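Local structure of putative esterase/lipase/thioesterase (Silicibacter sp., 2PBL) at residues A[6-11]-A[173-178]; A[209-214]-A[221-226]. The protein is a putative esterase, lipase or thioesterase of the alpha/beta-hydrolase fold that probably hydrolyses ester or thioester bonds. All coordinates share one frame; numbering follows the deposited sequence.

Overall arrangement
Interactions 1 and 2 lie 15 Å apart between centres and are tied together by one polar pair. In interaction 1 the ring of Tyr8, from the N-terminal loop, packs on residues 173-178; its hydroxyl then reaches the helix of interaction 2, where Tyr8 OH lies 2.9 Å from Gln222 NE2, a probable hydrogen bond. Interaction 2 packs that helix on strand 206-212. Both contacts are buried, and both border a probable Ser137-His242-Glu215 triad: the Tyr8 side chain comes near these residues without touching them, whereas Val211 of interaction 2 touches the set. Segment 6-11 also carries Asn10, whose ND2 is hydrogen-bonded to an unidentified ligand, probably from the crystallisation liquor, and whose side chain touches His242.

Interaction 1. Residues A[6-11]-A[173-178]; sequences DAYANG and RPLLRT
Tyr8 reaches across to Pro174, Leu175 and Thr178 with its ring. From CB the side chain leaves with CG anti to the carbonyl carbon (chi1 -76°), a setting that carries the ring over to residues 173-178. Tyr8 CD1 is first to meet a partner, Thr178 CG2 at 4.1 Å, an oblique approach. Leu175 CD2 sits over one face, 4.1 Å from the centroid of the Tyr8 ring and 12° off the normal, a CH-pi contact made by a single methyl. At the tip, Tyr8 OH lies 3.7 Å from Pro174 CB while making its hydrogen bond to Gln222 NE2. Thr178 is itself fixed, because Thr178 OG1 donates to Leu175 O over 2.8 Å, and that oxygen also accepts from Thr178 N; CG2, on the other branch, is the atom that meets Tyr8. With an alanine in place of Tyr8, the Leu175 methyl would probably lose its aromatic face and Gln222 NE2 its hydroxyl partner. The ring thus bridges the N-terminal loop, ahead of helix 20-35, and the loop between strand 160-166 and helix 181-184, with Ala218 of helix 217-230 also against it and Leu175 touching Phe184 of helix 181-184.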
loop_
_atom_site.group_PDB
_atom_site.type_symbol
_atom_site.label_atom_id
_atom_site.label_comp_id
_atom_site.label_asym_id
_atom_site.label_seq_id
_atom_site.Cartn_x
_atom_site.Cartn_y
_atom_site.Cartn_z
ATOM N N ASP A 6 1.608 -0.909 -22.487
ATOM C CA ASP A 6 0.550 0.097 -22.576
ATOM C C ASP A 6 -0.588 -0.191 -21.573
ATOM O O ASP A 6 -1.121 0.733 -20.981
ATOM C CB ASP A 6 -0.032 0.162 -23.989
ATOM C CG ASP A 6 -1.112 1.223 -24.115
ATOM O OD1 ASP A 6 -0.833 2.418 -23.879
ATOM O OD2 ASP A 6 -2.243 0.850 -24.445
ATOM N N ALA A 7 -0.945 -1.469 -21.430
ATOM C CA ALA A 7 -1.987 -1.946 -20.507
ATOM C C ALA A 7 -1.711 -1.548 -19.042
ATOM O O ALA A 7 -2.622 -1.130 -18.323
ATOM C CB ALA A 7 -2.123 -3.431 -20.622
ATOM N N TYR A 8 -0.444 -1.630 -18.622
ATOM C CA TYR A 8 -0.051 -1.251 -17.257
ATOM C C TYR A 8 0.408 0.210 -17.066
ATOM O O TYR A 8 0.812 0.624 -15.976
ATOM C CB TYR A 8 0.976 -2.282 -16.721
ATOM C CG TYR A 8 0.257 -3.516 -16.339
ATOM C CD1 TYR A 8 0.039 -4.549 -17.269
ATOM C CD2 TYR A 8 -0.298 -3.649 -15.064
ATOM C CE1 TYR A 8 -0.681 -5.678 -16.938
ATOM C CE2 TYR A 8 -1.004 -4.771 -14.736
ATOM C CZ TYR A 8 -1.207 -5.786 -15.672
ATOM O OH TYR A 8 -1.952 -6.895 -15.366
ATOM N N ALA A 9 0.313 1.018 -18.122
ATOM C CA ALA A 9 0.730 2.393 -18.049
ATOM C C ALA A 9 -0.443 3.181 -17.500
ATOM O O ALA A 9 -1.517 3.182 -18.119
ATOM C CB ALA A 9 1.130 2.892 -19.440
ATOM N N ASN A 10 -0.265 3.814 -16.340
ATOM C CA ASN A 10 -1.307 4.641 -15.753
ATOM C C ASN A 10 -1.262 6.090 -16.203
ATOM O O ASN A 10 -2.238 6.608 -16.744
ATOM C CB ASN A 10 -1.262 4.546 -14.221
ATOM C CG ASN A 10 -1.584 3.139 -13.714
ATOM O OD1 ASN A 10 -2.652 2.568 -14.014
ATOM N ND2 ASN A 10 -0.639 2.560 -12.946
ATOM N N GLY A 11 -0.130 6.738 -15.953
ATOM C CA GLY A 11 0.091 8.141 -16.306
ATOM C C GLY A 11 -0.328 8.586 -17.693
ATOM O O GLY A 11 -0.943 9.624 -17.836
ATOM N N ARG A 173 2.069 -12.395 -12.740
ATOM C CA ARG A 173 2.450 -13.070 -13.997
ATOM C C ARG A 173 2.411 -12.169 -15.237
ATOM O O ARG A 173 3.330 -12.183 -16.048
ATOM C CB ARG A 173 1.568 -14.262 -14.260
ATOM C CG ARG A 173 1.736 -15.466 -13.317
ATOM C CD ARG A 173 0.475 -16.289 -13.551
ATOM N NE ARG A 173 0.372 -17.490 -12.757
ATOM C CZ ARG A 173 -0.490 -17.712 -11.755
ATOM N NH1 ARG A 173 -0.441 -18.889 -11.145
ATOM N NH2 ARG A 173 -1.399 -16.810 -11.356
ATOM N N PRO A 174 1.363 -11.358 -15.385
ATOM C CA PRO A 174 1.359 -10.517 -16.594
ATOM C C PRO A 174 2.473 -9.482 -16.636
ATOM O O PRO A 174 2.769 -8.963 -17.706
ATOM C CB PRO A 174 -0.017 -9.823 -16.537
ATOM C CG PRO A 174 -0.793 -10.560 -15.525
ATOM C CD PRO A 174 0.166 -11.130 -14.563
ATOM N N LEU A 175 3.109 -9.176 -15.489
ATOM C CA LEU A 175 4.219 -8.237 -15.488
ATOM C C LEU A 175 5.464 -8.779 -16.168
ATOM O O LEU A 175 6.351 -7.996 -16.508
ATOM C CB LEU A 175 4.579 -7.768 -14.082
ATOM C CG LEU A 175 3.446 -7.134 -13.307
ATOM C CD1 LEU A 175 3.980 -6.736 -11.960
ATOM C CD2 LEU A 175 2.900 -5.918 -14.069
ATOM N N LEU A 176 5.514 -10.102 -16.369
ATOM C CA LEU A 176 6.605 -10.765 -17.088
ATOM C C LEU A 176 6.570 -10.342 -18.549
ATOM O O LEU A 176 7.564 -10.424 -19.257
ATOM C CB LEU A 176 6.477 -12.285 -16.986
ATOM C CG LEU A 176 6.402 -12.879 -15.568
ATOM C CD1 LEU A 176 6.434 -14.388 -15.654
ATOM C CD2 LEU A 176 7.486 -12.367 -14.642
ATOM N N ARG A 177 5.415 -9.851 -18.972
ATOM C CA ARG A 177 5.230 -9.331 -20.310
ATOM C C ARG A 177 5.263 -7.799 -20.353
ATOM O O ARG A 177 4.668 -7.195 -21.227
ATOM C CB ARG A 177 3.950 -9.927 -20.890
ATOM C CG ARG A 177 3.957 -11.440 -20.882
ATOM C CD ARG A 177 3.049 -11.974 -21.959
ATOM N NE ARG A 177 1.655 -11.605 -21.724
ATOM C CZ ARG A 177 0.777 -11.232 -22.662
ATOM N NH1 ARG A 177 1.117 -11.057 -23.941
ATOM N NH2 ARG A 177 -0.461 -10.941 -22.292
ATOM N N THR A 178 5.994 -7.172 -19.422
ATOM C CA THR A 178 6.210 -5.733 -19.406
ATOM C C THR A 178 7.719 -5.436 -19.266
ATOM O O THR A 178 8.479 -6.203 -18.656
ATOM C CB THR A 178 5.476 -5.009 -18.237
ATOM O OG1 THR A 178 6.148 -5.283 -16.986
ATOM C CG2 THR A 178 3.981 -5.397 -18.175
#

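Interaction 2. Residues A[209-214]-A[221-226]; sequences VWVGGA and DQAIWL
Strand 209-212 and helix 221-226 run nearly antiparallel, their axes 163° apart in direction and 8.6 Å apart at closest approach, with Val209 and Ala223 the nearest pair of CA atoms. The interface between them is wholly apolar, with no hydrogen bond crossing it. Ala223 is the helix residue that meets both strand valines: its CB lies 3.6 Å from Val209 CG1 and 3.8 Å from Val211 CG1, so a single methyl fits against two residues that project from the same side of the strand. Val209 divides its branches between two helix residues. CG1, anti to the backbone N (chi1 -175°), goes to Ala223, while Val209 CG2 turns to Leu226 and meets its CD2 at 3.9 Å. Leu226 lies three residues beyond Ala223, just under one turn along the helix, and its CB, CG and CD2 all approach that same valine methyl, the two side chains crossing at a slant. Between the valines, Trp210 points to the other side of the sheet and touches Leu256 and Val259 of helix 255-261. Main-chain bonds join Val209 and Val211 to the neighbouring strand 233-237. The contact therefore packs the helix of the beta-alpha-beta unit 206-212, 217-230, 233-237 onto its first strand, the layered construction characteristic of the alpha/beta-hydrolase fold. At the end of that strand, Gly212 N hydrogen-bonds Glu215 OE2, the probable acid of the triad.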
loop_
_atom_site.group_PDB
_atom_site.type_symbol
_atom_site.label_atom_id
_atom_site.label_comp_id
_atom_site.label_asym_id
_atom_site.label_seq_id
_atom_site.Cartn_x
_atom_site.Cartn_y
_atom_site.Cartn_z
ATOM N N VAL A 209 -11.196 -4.868 -1.543
ATOM C CA VAL A 209 -10.426 -4.416 -2.691
ATOM C C VAL A 209 -11.114 -3.168 -3.229
ATOM O O VAL A 209 -12.298 -3.153 -3.568
ATOM C CB VAL A 209 -10.273 -5.497 -3.752
ATOM C CG1 VAL A 209 -9.338 -5.007 -4.878
ATOM C CG2 VAL A 209 -9.748 -6.761 -3.120
ATOM N N TRP A 210 -10.347 -2.098 -3.259
ATOM C CA TRP A 210 -10.856 -0.783 -3.613
ATOM C C TRP A 210 -10.164 -0.369 -4.895
ATOM O O TRP A 210 -8.961 -0.269 -4.954
ATOM C CB TRP A 210 -10.545 0.169 -2.451
ATOM C CG TRP A 210 -11.184 1.473 -2.540
ATOM C CD1 TRP A 210 -10.871 2.482 -3.416
ATOM C CD2 TRP A 210 -12.294 1.929 -1.775
ATOM N NE1 TRP A 210 -11.709 3.538 -3.214
ATOM C CE2 TRP A 210 -12.604 3.223 -2.226
ATOM C CE3 TRP A 210 -13.063 1.366 -0.742
ATOM C CZ2 TRP A 210 -13.636 3.995 -1.659
ATOM C CZ3 TRP A 210 -14.095 2.116 -0.199
ATOM C CH2 TRP A 210 -14.358 3.428 -0.645
ATOM N N VAL A 211 -10.932 -0.085 -5.931
ATOM C CA VAL A 211 -10.321 0.288 -7.207
ATOM C C VAL A 211 -11.099 1.397 -7.887
ATOM O O VAL A 211 -12.293 1.487 -7.729
ATOM C CB VAL A 211 -10.208 -0.961 -8.103
ATOM C CG1 VAL A 211 -11.573 -1.505 -8.513
ATOM C CG2 VAL A 211 -9.350 -0.683 -9.320
ATOM N N GLY A 212 -10.417 2.247 -8.638
ATOM C CA GLY A 212 -11.102 3.344 -9.303
ATOM C C GLY A 212 -11.838 2.922 -10.558
ATOM O O GLY A 212 -11.314 2.173 -11.387
ATOM N N GLY A 213 -13.074 3.398 -10.687
ATOM C CA GLY A 213 -13.934 3.081 -11.821
ATOM C C GLY A 213 -13.400 3.449 -13.204
ATOM O O GLY A 213 -13.679 2.757 -14.187
ATOM N N ALA A 214 -12.623 4.512 -13.255
ATOM C CA ALA A 214 -12.031 4.998 -14.495
ATOM C C ALA A 214 -10.620 4.490 -14.682
ATOM O O ALA A 214 -9.889 5.070 -15.455
ATOM C CB ALA A 214 -12.034 6.554 -14.492
ATOM N N ASP A 221 -9.060 -5.521 -13.690
ATOM C CA ASP A 221 -8.886 -6.972 -13.721
ATOM C C ASP A 221 -8.109 -7.477 -12.481
ATOM O O ASP A 221 -8.531 -8.405 -11.800
ATOM C CB ASP A 221 -8.146 -7.404 -14.996
ATOM C CG ASP A 221 -8.970 -7.150 -16.254
ATOM O OD1 ASP A 221 -10.166 -6.846 -16.084
ATOM O OD2 ASP A 221 -8.416 -7.197 -17.386
ATOM N N GLN A 222 -6.988 -6.836 -12.215
ATOM C CA GLN A 222 -6.173 -7.164 -11.049
ATOM C C GLN A 222 -7.028 -7.136 -9.761
ATOM O O GLN A 222 -6.860 -7.979 -8.885
ATOM C CB GLN A 222 -4.988 -6.189 -10.939
ATOM C CG GLN A 222 -3.886 -6.377 -11.979
ATOM C CD GLN A 222 -2.980 -7.559 -11.713
ATOM O OE1 GLN A 222 -3.095 -8.242 -10.696
ATOM N NE2 GLN A 222 -2.087 -7.823 -12.651
ATOM N N ALA A 223 -7.969 -6.204 -9.668
ATOM C CA ALA A 223 -8.818 -6.090 -8.489
ATOM C C ALA A 223 -9.779 -7.261 -8.363
ATOM O O ALA A 223 -9.845 -7.901 -7.331
ATOM C CB ALA A 223 -9.558 -4.768 -8.493
ATOM N N ILE A 224 -10.547 -7.532 -9.411
ATOM C CA ILE A 224 -11.524 -8.607 -9.399
ATOM C C ILE A 224 -10.846 -9.973 -9.248
ATOM O O ILE A 224 -11.427 -10.891 -8.651
ATOM C CB ILE A 224 -12.468 -8.535 -10.642
ATOM C CG1 ILE A 224 -13.648 -9.517 -10.528
ATOM C CG2 ILE A 224 -11.737 -8.839 -11.912
ATOM C CD1 ILE A 224 -14.645 -9.187 -9.500
ATOM N N TRP A 225 -9.631 -10.132 -9.786
ATOM C CA TRP A 225 -8.912 -11.369 -9.539
ATOM C C TRP A 225 -8.703 -11.626 -8.049
ATOM O O TRP A 225 -8.906 -12.780 -7.600
ATOM C CB TRP A 225 -7.596 -11.474 -10.270
ATOM C CG TRP A 225 -7.765 -11.610 -11.748
ATOM C CD1 TRP A 225 -8.793 -12.230 -12.418
ATOM C CD2 TRP A 225 -6.861 -11.140 -12.745
ATOM N NE1 TRP A 225 -8.584 -12.136 -13.774
ATOM C CE2 TRP A 225 -7.413 -11.469 -14.001
ATOM C CE3 TRP A 225 -5.652 -10.463 -12.701
ATOM C CZ2 TRP A 225 -6.770 -11.149 -15.207
ATOM C CZ3 TRP A 225 -5.005 -10.142 -13.899
ATOM C CH2 TRP A 225 -5.585 -10.480 -15.139
ATOM N N LEU A 226 -8.348 -10.568 -7.303
ATOM C CA LEU A 226 -8.126 -10.684 -5.849
ATOM C C LEU A 226 -9.457 -10.969 -5.136
ATOM O O LEU A 226 -9.569 -11.852 -4.254
ATOM C CB LEU A 226 -7.436 -9.415 -5.278
ATOM C CG LEU A 226 -6.980 -9.585 -3.809
ATOM C CD1 LEU A 226 -6.152 -10.836 -3.590
ATOM C CD2 LEU A 226 -6.251 -8.369 -3.245
#